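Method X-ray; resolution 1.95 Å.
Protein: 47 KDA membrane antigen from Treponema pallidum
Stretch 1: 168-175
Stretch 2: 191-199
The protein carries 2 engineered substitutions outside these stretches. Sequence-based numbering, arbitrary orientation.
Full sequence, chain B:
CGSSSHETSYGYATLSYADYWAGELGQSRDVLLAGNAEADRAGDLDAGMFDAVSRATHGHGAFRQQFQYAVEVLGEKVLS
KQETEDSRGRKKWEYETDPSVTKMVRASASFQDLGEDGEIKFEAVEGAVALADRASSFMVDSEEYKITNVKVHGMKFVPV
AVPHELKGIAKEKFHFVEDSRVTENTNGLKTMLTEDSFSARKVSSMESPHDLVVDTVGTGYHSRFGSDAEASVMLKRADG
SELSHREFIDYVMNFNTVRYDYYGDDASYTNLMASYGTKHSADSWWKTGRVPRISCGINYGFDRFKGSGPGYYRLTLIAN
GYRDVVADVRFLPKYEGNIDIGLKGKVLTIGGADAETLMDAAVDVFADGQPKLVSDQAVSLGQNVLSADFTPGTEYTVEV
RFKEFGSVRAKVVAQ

Stretch 1, residues 168-175: GIAKEKFH
Stretch 2 191-199: TMLTEDSFS

The last turns of a helix, 168-173, pack against a tight hairpin formed by 191-199. Phi/psi is near -65/-40 through most of the helix, loosening to -96/-29 at Lys 173; the helix is supported by Lys 173 N to Ile 169 O (2.6 Å) and Phe 174 N to Ala 170 O (2.9 Å); Phe 174 (-123/23) then leaves helical values, and His 175 turns left-handed at 45/41. In the hairpin, Ser 199 N donates to Thr 191 O (2.7 Å) and Leu 193 N to Ser 197 O (2.7 Å), with Glu 195 (-60/-18) and Asp 196 (-142/34) making the turn. Thr 194 OG1, on a side chain directed away from the helix, donates to Asp 196 OD1 (3.0 Å).

No hydrogen bond crosses between the stretches; the 302 Å² buried in total rests on shape. In register, the CA atoms of Ile 169 and Glu 195 lie 6.4 Å apart. Ile 169 (t, t) points toward the turn, bringing CD1 to 3.2 Å from Glu 195 CB, a very close approach, while its CG2 reaches Met 192 CE at 4.0 Å. Glu 195 (chi1 p, chi2 t, chi3 -44°) is an exposed residue at the border of the contact, and its CB makes the closest approach to the isoleucine.

Met 192, extended with all three chi angles t, is the main bump from the strand. Its SD lies 3.8 Å from Ala 170 CB, where the small methyl leaves space for the thioether, and its CE comes 3.7 Å from Phe 174 CE1.

Phe 174 (m, chi2 93°) points toward the hairpin and has the largest covered area, 74 Å². Glu 195 O, 3.4 Å from Phe 174 CE1, and Asp 196 CA, 3.9 Å from Phe 174 CZ, border the ring edge. Over one face stands the edge of Phe 198 (m, chi2 76°): centroids are 4.9 Å apart, planes meet at 84°, and Phe 198 CE1 lies 3.7 Å from Phe 174 CE2. Both flat, apolar rings are buried.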

ATOM      1  N   GLY B 168      39.404  22.317  12.492  1.00 56.09           N
ATOM      2  CA  GLY B 168      39.789  22.558  11.114  1.00 54.57           C
ATOM      3  C   GLY B 168      39.683  21.376  10.186  1.00 54.19           C
ATOM      4  O   GLY B 168      39.158  21.487   9.077  1.00 53.52           O
ATOM      5  N   ILE B 169      40.194  20.235  10.619  1.00 54.62           N
ATOM      6  CA  ILE B 169      40.139  19.054   9.773  1.00 54.24           C
ATOM      7  C   ILE B 169      38.691  18.577   9.655  1.00 53.19           C
ATOM      8  O   ILE B 169      38.289  18.038   8.626  1.00 52.68           O
ATOM      9  CB  ILE B 169      41.034  17.935  10.331  1.00 55.60           C
ATOM     10  CG1 ILE B 169      40.989  16.727   9.402  1.00 57.45           C
ATOM     11  CG2 ILE B 169      40.603  17.576  11.732  1.00 56.87           C
ATOM     12  CD1 ILE B 169      42.060  15.709   9.691  1.00 62.09           C
ATOM     13  N   ALA B 170      37.917  18.814  10.708  1.00 51.10           N
ATOM     14  CA  ALA B 170      36.509  18.436  10.754  1.00 51.05           C
ATOM     15  C   ALA B 170      35.736  19.125   9.623  1.00 51.50           C
ATOM     16  O   ALA B 170      34.998  18.480   8.870  1.00 49.61           O
ATOM     17  CB  ALA B 170      35.923  18.823  12.104  1.00 48.23           C
ATOM     18  N   LYS B 171      35.917  20.438   9.510  1.00 52.71           N
ATOM     19  CA  LYS B 171      35.256  21.228   8.477  1.00 53.69           C
ATOM     20  C   LYS B 171      35.715  20.824   7.082  1.00 54.06           C
ATOM     21  O   LYS B 171      34.910  20.754   6.147  1.00 54.08           O
ATOM     22  CB  LYS B 171      35.533  22.720   8.688  1.00 54.26           C
ATOM     23  CG  LYS B 171      34.917  23.277   9.948  1.00 56.55           C
ATOM     24  CD  LYS B 171      35.050  24.789  10.035  1.00 60.08           C
ATOM     25  CE  LYS B 171      34.398  25.306  11.316  1.00 61.43           C
ATOM     26  NZ  LYS B 171      34.346  26.797  11.384  1.00 63.84           N
ATOM     27  N   GLU B 172      37.007  20.550   6.944  1.00 53.14           N
ATOM     28  CA  GLU B 172      37.565  20.172   5.651  1.00 54.58           C
ATOM     29  C   GLU B 172      37.307  18.734   5.208  1.00 53.32           C
ATOM     30  O   GLU B 172      37.019  18.484   4.040  1.00 52.85           O
ATOM     31  CB  GLU B 172      39.082  20.404   5.641  1.00 57.49           C
ATOM     32  CG  GLU B 172      39.810  19.483   4.662  1.00 62.24           C
ATOM     33  CD  GLU B 172      41.314  19.683   4.640  1.00 66.46           C
ATOM     34  OE1 GLU B 172      41.925  19.797   5.730  1.00 68.72           O
ATOM     35  OE2 GLU B 172      41.884  19.705   3.524  1.00 66.89           O
ATOM     36  N   LYS B 173      37.426  17.794   6.138  1.00 51.14           N
ATOM     37  CA  LYS B 173      37.274  16.379   5.822  1.00 49.66           C
ATOM     38  C   LYS B 173      35.895  15.755   6.063  1.00 46.84           C
ATOM     39  O   LYS B 173      35.519  14.799   5.387  1.00 45.14           O
ATOM     40  CB  LYS B 173      38.331  15.593   6.601  1.00 52.42           C
ATOM     41  CG  LYS B 173      39.766  15.905   6.192  1.00 55.81           C
ATOM     42  CD  LYS B 173      40.137  15.161   4.908  1.00 58.26           C
ATOM     43  CE  LYS B 173      41.599  15.381   4.541  1.00 61.45           C
ATOM     44  NZ  LYS B 173      42.015  14.546   3.374  1.00 61.71           N
ATOM     45  N   PHE B 174      35.146  16.284   7.021  1.00 44.10           N
ATOM     46  CA  PHE B 174      33.828  15.734   7.330  1.00 44.04           C
ATOM     47  C   PHE B 174      32.710  16.757   7.213  1.00 43.83           C
ATOM     48  O   PHE B 174      31.655  16.605   7.833  1.00 42.57           O
ATOM     49  CB  PHE B 174      33.826  15.125   8.741  1.00 42.35           C
ATOM     50  CG  PHE B 174      34.855  14.044   8.928  1.00 40.86           C
ATOM     51  CD1 PHE B 174      36.118  14.346   9.437  1.00 41.99           C
ATOM     52  CD2 PHE B 174      34.585  12.733   8.543  1.00 40.38           C
ATOM     53  CE1 PHE B 174      37.102  13.353   9.555  1.00 41.10           C
ATOM     54  CE2 PHE B 174      35.558  11.734   8.655  1.00 40.56           C
ATOM     55  CZ  PHE B 174      36.823  12.042   9.162  1.00 40.34           C
ATOM     56  N   HIS B 175      32.949  17.803   6.424  1.00 43.68           N
ATOM     57  CA  HIS B 175      31.963  18.849   6.206  1.00 45.49           C
ATOM     58  C   HIS B 175      31.301  19.308   7.488  1.00 43.96           C
ATOM     59  O   HIS B 175      30.098  19.543   7.526  1.00 44.48           O
ATOM     60  CB  HIS B 175      30.905  18.363   5.211  1.00 49.87           C
ATOM     61  CG  HIS B 175      31.472  17.966   3.881  1.00 57.30           C
ATOM     62  ND1 HIS B 175      30.697  17.463   2.856  1.00 59.97           N
ATOM     63  CD2 HIS B 175      32.745  17.984   3.414  1.00 59.26           C
ATOM     64  CE1 HIS B 175      31.467  17.186   1.818  1.00 60.34           C
ATOM     65  NE2 HIS B 175      32.715  17.493   2.131  1.00 60.61           N
ATOM     66  N   THR B 191      31.538  11.875  19.421  1.00 35.53           N
ATOM     67  CA  THR B 191      32.677  12.764  19.635  1.00 35.84           C
ATOM     68  C   THR B 191      33.864  12.470  18.722  1.00 35.56           C
ATOM     69  O   THR B 191      34.315  11.334  18.595  1.00 36.65           O
ATOM     70  CB  THR B 191      33.090  12.700  21.123  1.00 37.15           C
ATOM     71  OG1 THR B 191      31.970  13.126  21.915  1.00 38.64           O
ATOM     72  CG2 THR B 191      34.312  13.605  21.417  1.00 36.13           C
ATOM     73  N   MET B 192      34.359  13.500  18.047  1.00 36.62           N
ATOM     74  CA  MET B 192      35.499  13.297  17.163  1.00 38.14           C
ATOM     75  C   MET B 192      36.674  12.980  18.078  1.00 37.99           C
ATOM     76  O   MET B 192      36.965  13.755  18.985  1.00 36.69           O
ATOM     77  CB  MET B 192      35.768  14.555  16.333  1.00 38.86           C
ATOM     78  CG  MET B 192      36.742  14.326  15.205  1.00 40.66           C
ATOM     79  SD  MET B 192      36.802  15.727  14.066  1.00 43.29           S
ATOM     80  CE  MET B 192      37.721  15.022  12.751  1.00 36.48           C
ATOM     81  N   LEU B 193      37.310  11.829  17.858  1.00 38.17           N
ATOM     82  CA  LEU B 193      38.426  11.371  18.689  1.00 40.81           C
ATOM     83  C   LEU B 193      39.790  11.712  18.107  1.00 42.70           C
ATOM     84  O   LEU B 193      40.729  12.017  18.844  1.00 44.32           O
ATOM     85  CB  LEU B 193      38.343   9.854  18.895  1.00 38.66           C
ATOM     86  CG  LEU B 193      37.068   9.361  19.588  1.00 39.26           C
ATOM     87  CD1 LEU B 193      36.945   7.846  19.463  1.00 37.00           C
ATOM     88  CD2 LEU B 193      37.096   9.797  21.037  1.00 36.59           C
ATOM     89  N   THR B 194      39.906  11.625  16.790  1.00 41.76           N
ATOM     90  CA  THR B 194      41.155  11.940  16.127  1.00 43.02           C
ATOM     91  C   THR B 194      40.807  12.613  14.812  1.00 44.77           C
ATOM     92  O   THR B 194      39.632  12.841  14.510  1.00 44.16           O
ATOM     93  CB  THR B 194      41.990  10.689  15.825  1.00 41.67           C
ATOM     94  OG1 THR B 194      41.314   9.893  14.851  1.00 42.21           O
ATOM     95  CG2 THR B 194      42.212   9.861  17.096  1.00 43.68           C
ATOM     96  N   GLU B 195      41.828  12.916  14.026  1.00 44.56           N
ATOM     97  CA  GLU B 195      41.632  13.574  12.747  1.00 46.89           C
ATOM     98  C   GLU B 195      40.752  12.749  11.811  1.00 45.40           C
ATOM     99  O   GLU B 195      40.213  13.267  10.834  1.00 44.21           O
ATOM    100  CB  GLU B 195      42.989  13.805  12.091  1.00 49.38           C
ATOM    101  CG  GLU B 195      43.674  12.531  11.675  1.00 54.80           C
ATOM    102  CD  GLU B 195      45.081  12.779  11.176  1.00 60.66           C
ATOM    103  OE1 GLU B 195      45.273  13.745  10.408  1.00 62.56           O
ATOM    104  OE2 GLU B 195      45.993  12.005  11.547  1.00 63.39           O
ATOM    105  N   ASP B 196      40.605  11.461  12.097  1.00 44.32           N
ATOM    106  CA  ASP B 196      39.798  10.626  11.217  1.00 43.81           C
ATOM    107  C   ASP B 196      38.954   9.568  11.924  1.00 41.13           C
ATOM    108  O   ASP B 196      38.744   8.488  11.375  1.00 41.06           O
ATOM    109  CB  ASP B 196      40.707   9.950  10.196  1.00 45.86           C
ATOM    110  CG  ASP B 196      41.610   8.909  10.825  1.00 50.50           C
ATOM    111  OD1 ASP B 196      41.653   8.834  12.079  1.00 50.62           O
ATOM    112  OD2 ASP B 196      42.275   8.168  10.068  1.00 52.39           O
ATOM    113  N   SER B 197      38.463   9.867  13.124  1.00 38.69           N
ATOM    114  CA  SER B 197      37.650   8.879  13.845  1.00 38.20           C
ATOM    115  C   SER B 197      36.700   9.517  14.846  1.00 36.20           C
ATOM    116  O   SER B 197      37.021  10.543  15.462  1.00 34.74           O
ATOM    117  CB  SER B 197      38.558   7.871  14.563  1.00 39.06           C
ATOM    118  OG  SER B 197      39.134   8.424  15.739  1.00 42.90           O
ATOM    119  N   PHE B 198      35.518   8.915  14.996  1.00 33.23           N
ATOM    120  CA  PHE B 198      34.517   9.416  15.929  1.00 31.76           C
ATOM    121  C   PHE B 198      34.093   8.313  16.887  1.00 30.98           C
ATOM    122  O   PHE B 198      34.108   7.138  16.538  1.00 28.13           O
ATOM    123  CB  PHE B 198      33.283   9.938  15.174  1.00 33.82           C
ATOM    124  CG  PHE B 198      33.572  11.122  14.282  1.00 35.47           C
ATOM    125  CD1 PHE B 198      34.222  10.952  13.062  1.00 34.27           C
ATOM    126  CD2 PHE B 198      33.197  12.410  14.675  1.00 34.58           C
ATOM    127  CE1 PHE B 198      34.493  12.060  12.233  1.00 34.01           C
ATOM    128  CE2 PHE B 198      33.461  13.506  13.867  1.00 35.92           C
ATOM    129  CZ  PHE B 198      34.112  13.329  12.639  1.00 34.24           C
ATOM    130  N   SER B 199      33.702   8.716  18.087  1.00 30.99           N
ATOM    131  CA  SER B 199      33.292   7.791  19.131  1.00 30.93           C
ATOM    132  C   SER B 199      31.896   7.221  18.929  1.00 32.28           C
ATOM    133  O   SER B 199      31.146   7.667  18.045  1.00 30.78           O
ATOM    134  CB  SER B 199      33.281   8.522  20.457  1.00 29.53           C
ATOM    135  OG  SER B 199      32.108   9.310  20.565  1.00 31.28           O
TER